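Side-chain contact in DUF4442 domain-containing protein (Pseudomonas aeruginosa, PDB 1SH8), which is of unknown function but probably hydrolyses thioesters, and belongs to the hot-dog fold clan: residues A[112-115]-A[116-120]. Residues are numbered along the deposited sequence; the frame is centred on the assembly and turned at random.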
loop_
_atom_site.group_PDB
_atom_site.type_symbol
_atom_site.label_atom_id
_atom_site.label_comp_id
_atom_site.label_asym_id
_atom_site.label_seq_id
_atom_site.Cartn_x
_atom_site.Cartn_y
_atom_site.Cartn_z
ATOM N N GLU A 112 2.983 -11.047 -23.503
ATOM C CA GLU A 112 2.998 -10.058 -24.580
ATOM C C GLU A 112 2.112 -10.487 -25.741
ATOM O O GLU A 112 1.460 -9.657 -26.375
ATOM C CB GLU A 112 4.424 -9.805 -25.068
ATOM C CG GLU A 112 5.208 -11.050 -25.388
ATOM C CD GLU A 112 6.644 -10.739 -25.769
ATOM O OE1 GLU A 112 7.291 -9.957 -25.039
ATOM O OE2 GLU A 112 7.123 -11.279 -26.791
ATOM N N THR A 113 2.079 -11.786 -26.006
ATOM C CA THR A 113 1.251 -12.313 -27.081
ATOM C C THR A 113 -0.220 -12.073 -26.761
ATOM O O THR A 113 -0.957 -11.504 -27.572
ATOM C CB THR A 113 1.488 -13.819 -27.269
ATOM O OG1 THR A 113 2.798 -14.025 -27.810
ATOM C CG2 THR A 113 0.445 -14.417 -28.205
ATOM N N GLU A 114 -0.641 -12.500 -25.572
ATOM C CA GLU A 114 -2.025 -12.332 -25.145
ATOM C C GLU A 114 -2.432 -10.859 -25.011
ATOM O O GLU A 114 -3.543 -10.485 -25.387
ATOM C CB GLU A 114 -2.247 -13.067 -23.825
ATOM C CG GLU A 114 -3.583 -12.798 -23.175
ATOM C CD GLU A 114 -3.784 -13.643 -21.934
ATOM O OE1 GLU A 114 -2.790 -13.890 -21.213
ATOM O OE2 GLU A 114 -4.934 -14.055 -21.673
ATOM N N ALA A 115 -1.543 -10.026 -24.473
ATOM C CA ALA A 115 -1.839 -8.604 -24.323
ATOM C C ALA A 115 -1.921 -7.969 -25.709
ATOM O O ALA A 115 -2.728 -7.069 -25.951
ATOM C CB ALA A 115 -0.757 -7.919 -23.496
ATOM N N GLY A 116 -1.081 -8.446 -26.619
ATOM C CA GLY A 116 -1.090 -7.911 -27.965
ATOM C C GLY A 116 -2.334 -8.308 -28.738
ATOM O O GLY A 116 -2.932 -7.481 -29.428
ATOM N N GLU A 117 -2.735 -9.569 -28.609
ATOM C CA GLU A 117 -3.905 -10.074 -29.321
ATOM C C GLU A 117 -5.246 -9.741 -28.676
ATOM O O GLU A 117 -6.234 -9.509 -29.376
ATOM C CB GLU A 117 -3.812 -11.591 -29.485
ATOM C CG GLU A 117 -2.542 -12.084 -30.146
ATOM C CD GLU A 117 -2.583 -13.576 -30.428
ATOM O OE1 GLU A 117 -3.177 -14.317 -29.613
ATOM O OE2 GLU A 117 -2.011 -14.008 -31.454
ATOM N N ARG A 118 -5.286 -9.714 -27.349
ATOM C CA ARG A 118 -6.535 -9.443 -26.651
ATOM C C ARG A 118 -6.624 -8.099 -25.948
ATOM O O ARG A 118 -7.687 -7.727 -25.454
ATOM C CB ARG A 118 -6.810 -10.579 -25.668
ATOM C CG ARG A 118 -6.941 -11.910 -26.379
ATOM C CD ARG A 118 -7.030 -13.080 -25.423
ATOM N NE ARG A 118 -7.171 -14.339 -26.156
ATOM C CZ ARG A 118 -6.280 -14.812 -27.027
ATOM N NH1 ARG A 118 -5.165 -14.135 -27.286
ATOM N NH2 ARG A 118 -6.507 -15.962 -27.646
ATOM N N GLY A 119 -5.518 -7.370 -25.906
ATOM C CA GLY A 119 -5.534 -6.068 -25.266
ATOM C C GLY A 119 -5.124 -6.070 -23.805
ATOM O O GLY A 119 -4.798 -5.018 -23.254
ATOM N N LYS A 120 -5.147 -7.240 -23.171
ATOM C CA LYS A 120 -4.760 -7.348 -21.767
ATOM C C LYS A 120 -4.386 -8.781 -21.406
ATOM O O LYS A 120 -4.845 -9.742 -22.044
ATOM C CB LYS A 120 -5.894 -6.877 -20.855
ATOM C CG LYS A 120 -7.119 -7.774 -20.870
ATOM C CD LYS A 120 -8.185 -7.253 -19.915
ATOM C CE LYS A 120 -9.415 -8.150 -19.912
ATOM N NZ LYS A 120 -10.431 -7.677 -18.928
HETATM O O HOH W 1 -6.607 -11.592 -21.923
#
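Thr113 and Glu117, one turn apart, lie alongside each other near the end of helix 105-118 and point the same way. They illustrate how side chains one turn apart can run along the exposed surface of a helix's last turn while backbone bonds from each amide to the carbonyl four residues back hold that turn. The methyl CG2 of Thr113 lies 3.8 Å from CD of Glu117; with that methyl anti to the backbone N (chi1 -70° for OG1), the hydroxyl is left to bond back to the carbonyl of Arg109. OE1 of Glu117 uses its anti lone pair to receive NH1 of its sequence neighbour Arg118 in a salt bridge of 3.1 Å, nearly in the guanidinium plane.

Glu114 and Arg118 cross at about a right angle, their carboxylate and guanidinium planes 85° apart. With CG anti to the backbone N (chi1 171°), CG of Glu114 comes within 3.5 Å of the carbonyl O of Lys120; the extended chain beyond carries the carboxylate on to a water that donates to both Glu114 OE2 and that same oxygen.

The tight part is the backbone and what lies directly on it. The amide N of Arg118 bonds to Glu114 O at 2.7 Å, and CG of Glu117 sits 3.1 Å from Thr113 O. The solvent side is looser: Thr113, Glu117 and Arg118 are exposed, and Glu114 CG merely grazes Arg118 CD at 4.1 Å. The final bond, from Gly119 N to Ala115 O, is weak. Gly119 ends the helix with positive phi, backbone angles that suit glycine, and leads into strand 120-130. Ala115, buried, packs on Ala121 of that strand and Leu146 of strand 136-148, seating the helix end beside the antiparallel sheet of this hot-dog-clan domain; Gly119 also pairs through its backbone with Ser148.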